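Local coordinates for proline iminopeptidase-related protein (Thermus thermophilus, PDB 2YYS), which is of unknown function but belongs to peptidase family S33 of the alpha/beta hydrolases and may therefore have peptidase activity, at residues 15-20 / 86-91; 80-85 / 113-118. All coordinates share one frame; numbering follows the deposited sequence.

Interaction 1: residues 15-20 / 86-91; sequences LYVEDV and LLLAEA
Leu15 and Leu88 mark the nearest approach of the two backbones, 8.4 Å between their CA atoms, a spacing at which helix 86-91 packs on the face of strand 15-20 through side chains alone, with no hydrogen bond between them. Leu88 carries the helical side of the contact. Its CG is anti to the backbone N (chi1 177°), which extends the side chain from the helix to the strand and lets both of its methyls reach Val17. Val17 CG2 lies 3.7 Å from Leu88 CD1 and 4.1 Å from Leu88 CD2, so one valine methyl rests against the fork of the leucine, and the two side chains run past each other in opposite directions. Leu15 adds a looser touch from farther back along the strand, its CD1 being 4.2 Å from Leu88 CD2. All three residues are buried, and a glycerol molecule, probably from crystallisation, lies about 4 Å from the side chain of Val17.

Strand alternation separates this apolar surface from Tyr16 and Glu18, whose side chains project on the reverse face, where Glu18 forms a salt bridge with Arg43 of helix 40-46. Asp19 leaves the strand on the helix-facing side but beyond the contact, and its OD2 is held by both Arg2 and Arg54. Strand 14-20 itself lies between strands 3-9 and 54-58, antiparallel to each, in the N-terminal part of the alpha/beta hydrolase sheet. Val8 of strand 3-9 and Phe58 of strand 54-58 each touch both Val17 and Leu88, while Phe29 of strand 27-31 packs on Leu88 and Ala89, so the helix is seated across four adjacent strands of the sheet.

Interaction 2: residues 80-85 / 113-118; sequences ALVEDT and LRRFPQ
Glu83 and Arg115 join the two helices by a salt bridge in which a single carboxylate oxygen takes both bonds. Arg115 presents the end of its guanidinium: NH1 is 3.1 Å and NH2 3.0 Å from Glu83 OE1. With N-H...O angles of 144° and 150°, neither bond is straight, as expected when both nitrogens share one oxygen. Glu83 OE1 lies nearly in the guanidinium plane, but the nitrogens come to its anti side from opposite faces of the carboxylate, and the two flat groups stand almost perpendicular, 83° apart. A bend at chi3 turns the end of the arginine toward the acid. Arg115 NH1 also has Asp79 OD1 as a long, weak ionic partner.

In the alpha/beta hydrolase fold, helix 78-91 is followed by strand 97-102, helix 105-115 and strand 119-125, which form a beta-alpha-beta crossover between parallel neighbours; the contact thus joins consecutive helices packed on one side of the sheet. Beneath the ion pair, Val82 CG1 meets the edge of the Phe116 ring, 3.9 Å from Phe116 CE2, and touches Arg115 NH1 at 3.7 Å. That same Phe116 CE2 lies over one face of the guanidinium, toward its rim.

Within helix 80-85, Thr85 OG1 donates to Leu81 O at 2.9 Å, whereas Thr85 N makes weak bonds to Leu81 O and Val82 O. Asp84 OD2 is paired with Arg61. At the end of the other helix, Arg114 NE is matched by Glu111, and Arg219 donates to Leu113 O and, weakly, to Phe116 O.

Overall arrangement
From the N terminus, strand 14-20 comes first; the chain then lays down strands 27-31 and 54-58, with helix 40-46 between them, before helix 78-91 returns to strand 14-20 and interaction 1 closes a loop of 65 residues. Interaction 2 starts earlier on that helix and closes a shorter loop of 27 residues, through strand 97-102 and helix 105-115. The segments alternate along the chain, so the loops cross rather than nest. Helix 78-91 is common to both: through Leu88 its last turns meet strand 14-20, while Val82 and Glu83, a turn or so earlier, meet the end of helix 105-115. The contacts, centred 13 Å apart, meet where Leu86 packs on Phe116.

Interaction 1: residues 15-20 / 86-91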
# COMPACT_ATOMS: atom_id res chain seq x y z
N LEU A 15 8.96 -7.36 -13.44
CA LEU A 15 8.88 -6.41 -12.34
C LEU A 15 10.22 -5.76 -12.05
O LEU A 15 11.25 -6.42 -12.01
CB LEU A 15 8.36 -7.12 -11.09
CG LEU A 15 7.08 -7.94 -11.23
CD1 LEU A 15 6.75 -8.61 -9.91
CD2 LEU A 15 5.91 -7.11 -11.68
N TYR A 16 10.20 -4.45 -11.84
CA TYR A 16 11.33 -3.73 -11.27
C TYR A 16 11.44 -4.11 -9.79
O TYR A 16 10.51 -3.91 -9.01
CB TYR A 16 11.16 -2.22 -11.44
CG TYR A 16 12.26 -1.47 -10.77
CD1 TYR A 16 13.48 -1.23 -11.42
CD2 TYR A 16 12.10 -1.00 -9.48
CE1 TYR A 16 14.50 -0.54 -10.78
CE2 TYR A 16 13.10 -0.33 -8.84
CZ TYR A 16 14.31 -0.10 -9.48
OH TYR A 16 15.30 0.57 -8.78
N VAL A 17 12.59 -4.66 -9.41
CA VAL A 17 12.81 -5.19 -8.08
C VAL A 17 14.07 -4.60 -7.48
O VAL A 17 15.10 -4.51 -8.16
CB VAL A 17 12.93 -6.74 -8.12
CG1 VAL A 17 13.28 -7.31 -6.77
CG2 VAL A 17 11.62 -7.36 -8.62
N GLU A 18 13.99 -4.18 -6.22
CA GLU A 18 15.14 -3.82 -5.41
C GLU A 18 15.16 -4.75 -4.20
O GLU A 18 14.34 -4.63 -3.29
CB GLU A 18 15.07 -2.36 -4.96
CG GLU A 18 14.84 -1.37 -6.10
CD GLU A 18 14.66 0.07 -5.63
OE1 GLU A 18 14.31 0.27 -4.45
OE2 GLU A 18 14.84 1.00 -6.46
N ASP A 19 16.09 -5.69 -4.25
CA ASP A 19 16.28 -6.73 -3.27
C ASP A 19 17.42 -6.29 -2.37
O ASP A 19 18.59 -6.33 -2.76
CB ASP A 19 16.59 -8.02 -4.03
CG ASP A 19 16.81 -9.21 -3.14
OD1 ASP A 19 16.71 -9.11 -1.90
OD2 ASP A 19 17.11 -10.31 -3.63
N VAL A 20 17.08 -5.88 -1.16
CA VAL A 20 17.99 -5.12 -0.29
C VAL A 20 18.19 -5.79 1.06
O VAL A 20 17.23 -6.27 1.65
CB VAL A 20 17.40 -3.72 -0.08
CG1 VAL A 20 18.23 -2.91 0.86
CG2 VAL A 20 17.30 -3.00 -1.42
N LEU A 86 3.79 -13.90 -4.93
CA LEU A 86 4.29 -15.25 -4.67
C LEU A 86 5.27 -15.70 -5.73
O LEU A 86 6.28 -16.30 -5.40
CB LEU A 86 3.15 -16.26 -4.57
CG LEU A 86 2.60 -16.47 -3.16
CD1 LEU A 86 3.65 -17.11 -2.26
CD2 LEU A 86 2.07 -15.14 -2.56
N LEU A 87 4.98 -15.42 -7.00
CA LEU A 87 5.89 -15.79 -8.08
C LEU A 87 7.23 -15.06 -7.93
O LEU A 87 8.29 -15.62 -8.15
CB LEU A 87 5.26 -15.52 -9.45
CG LEU A 87 4.08 -16.44 -9.79
CD1 LEU A 87 3.34 -15.96 -11.02
CD2 LEU A 87 4.54 -17.90 -10.01
N LEU A 88 7.18 -13.81 -7.48
CA LEU A 88 8.40 -13.05 -7.25
C LEU A 88 9.20 -13.70 -6.13
O LEU A 88 10.41 -13.88 -6.24
CB LEU A 88 8.08 -11.58 -6.92
CG LEU A 88 9.29 -10.69 -6.58
CD1 LEU A 88 10.32 -10.71 -7.70
CD2 LEU A 88 8.85 -9.25 -6.29
N ALA A 89 8.52 -14.05 -5.04
CA ALA A 89 9.18 -14.70 -3.90
C ALA A 89 9.89 -15.99 -4.33
O ALA A 89 11.02 -16.26 -3.92
CB ALA A 89 8.18 -14.99 -2.78
N GLU A 90 9.23 -16.76 -5.18
CA GLU A 90 9.78 -18.03 -5.65
C GLU A 90 10.96 -17.79 -6.59
O GLU A 90 11.94 -18.51 -6.53
CB GLU A 90 8.70 -18.90 -6.28
CG GLU A 90 7.78 -19.50 -5.21
CD GLU A 90 6.45 -20.05 -5.73
OE1 GLU A 90 6.27 -20.12 -6.98
OE2 GLU A 90 5.59 -20.42 -4.88
N ALA A 91 10.88 -16.74 -7.41
CA ALA A 91 11.98 -16.38 -8.31
C ALA A 91 13.22 -16.00 -7.51
O ALA A 91 14.33 -16.30 -7.91
CB ALA A 91 11.56 -15.25 -9.24

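Interaction 2: residues 80-85 / 113-118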
# COMPACT_ATOMS: atom_id res chain seq x y z
N ALA A 80 -4.05 -11.16 -9.85
CA ALA A 80 -2.77 -11.11 -10.55
C ALA A 80 -1.69 -10.47 -9.68
O ALA A 80 -0.56 -10.95 -9.65
CB ALA A 80 -2.91 -10.37 -11.86
N LEU A 81 -2.03 -9.40 -8.97
CA LEU A 81 -1.08 -8.73 -8.07
C LEU A 81 -0.67 -9.64 -6.92
O LEU A 81 0.48 -9.64 -6.49
CB LEU A 81 -1.68 -7.43 -7.52
CG LEU A 81 -2.02 -6.32 -8.52
CD1 LEU A 81 -2.37 -5.00 -7.82
CD2 LEU A 81 -0.90 -6.07 -9.51
N VAL A 82 -1.62 -10.42 -6.42
CA VAL A 82 -1.37 -11.36 -5.35
C VAL A 82 -0.45 -12.46 -5.82
O VAL A 82 0.56 -12.77 -5.18
CB VAL A 82 -2.71 -11.93 -4.85
CG1 VAL A 82 -2.51 -13.16 -3.97
CG2 VAL A 82 -3.48 -10.85 -4.09
N GLU A 83 -0.77 -13.03 -6.97
CA GLU A 83 -0.03 -14.17 -7.51
C GLU A 83 1.39 -13.76 -7.91
O GLU A 83 2.35 -14.50 -7.68
CB GLU A 83 -0.81 -14.78 -8.68
CG GLU A 83 -2.03 -15.58 -8.18
CD GLU A 83 -3.22 -15.60 -9.14
OE1 GLU A 83 -4.36 -15.81 -8.67
OE2 GLU A 83 -3.02 -15.41 -10.36
N ASP A 84 1.52 -12.55 -8.46
CA ASP A 84 2.82 -11.97 -8.77
C ASP A 84 3.72 -11.93 -7.54
O ASP A 84 4.90 -12.16 -7.64
CB ASP A 84 2.67 -10.53 -9.25
CG ASP A 84 2.28 -10.43 -10.70
OD1 ASP A 84 2.21 -11.47 -11.40
OD2 ASP A 84 2.04 -9.32 -11.22
N THR A 85 3.14 -11.62 -6.39
CA THR A 85 3.94 -11.49 -5.18
C THR A 85 4.58 -12.84 -4.86
O THR A 85 5.76 -12.91 -4.56
CB THR A 85 3.08 -10.97 -4.02
OG1 THR A 85 2.46 -9.73 -4.39
CG2 THR A 85 3.94 -10.63 -2.82
N LEU A 113 -2.04 -12.96 2.38
CA LEU A 113 -2.17 -13.68 3.65
C LEU A 113 -3.26 -14.75 3.60
O LEU A 113 -3.06 -15.87 4.07
CB LEU A 113 -2.47 -12.72 4.79
CG LEU A 113 -1.31 -11.87 5.30
CD1 LEU A 113 -1.86 -10.71 6.11
CD2 LEU A 113 -0.37 -12.69 6.13
N ARG A 114 -4.41 -14.42 3.04
CA ARG A 114 -5.54 -15.33 3.04
C ARG A 114 -5.23 -16.59 2.24
O ARG A 114 -5.54 -17.71 2.67
CB ARG A 114 -6.77 -14.64 2.48
CG ARG A 114 -8.06 -15.45 2.64
CD ARG A 114 -9.28 -14.80 2.03
NE ARG A 114 -9.16 -14.62 0.58
CZ ARG A 114 -9.32 -15.58 -0.34
NH1 ARG A 114 -9.61 -16.83 -0.00
NH2 ARG A 114 -9.19 -15.28 -1.62
N ARG A 115 -4.58 -16.42 1.09
CA ARG A 115 -4.34 -17.52 0.17
C ARG A 115 -3.04 -18.26 0.44
O ARG A 115 -2.88 -19.39 0.00
CB ARG A 115 -4.35 -17.02 -1.28
CG ARG A 115 -5.69 -16.44 -1.68
CD ARG A 115 -5.73 -15.82 -3.04
NE ARG A 115 -5.24 -16.75 -4.05
CZ ARG A 115 -4.94 -16.42 -5.30
NH1 ARG A 115 -5.08 -15.17 -5.73
NH2 ARG A 115 -4.50 -17.36 -6.12
N PHE A 116 -2.10 -17.65 1.16
CA PHE A 116 -0.73 -18.18 1.18
C PHE A 116 -0.15 -18.24 2.60
O PHE A 116 0.18 -17.21 3.18
CB PHE A 116 0.15 -17.40 0.20
CG PHE A 116 -0.23 -17.61 -1.24
CD1 PHE A 116 -0.03 -18.85 -1.84
CD2 PHE A 116 -0.83 -16.59 -1.98
CE1 PHE A 116 -0.41 -19.08 -3.18
CE2 PHE A 116 -1.21 -16.81 -3.32
CZ PHE A 116 -1.00 -18.05 -3.91
N PRO A 117 -0.03 -19.45 3.14
CA PRO A 117 0.52 -19.63 4.49
C PRO A 117 2.02 -19.28 4.58
O PRO A 117 2.54 -19.09 5.68
CB PRO A 117 0.22 -21.11 4.81
CG PRO A 117 0.12 -21.77 3.50
CD PRO A 117 -0.42 -20.74 2.54
N GLN A 118 2.67 -19.16 3.43
CA GLN A 118 4.04 -18.65 3.34
C GLN A 118 4.18 -17.22 3.86
O GLN A 118 5.24 -16.84 4.32
CB GLN A 118 4.53 -18.66 1.88
CG GLN A 118 4.65 -20.03 1.25
CD GLN A 118 3.42 -20.40 0.43
OE1 GLN A 118 2.29 -20.10 0.82
NE2 GLN A 118 3.64 -21.04 -0.71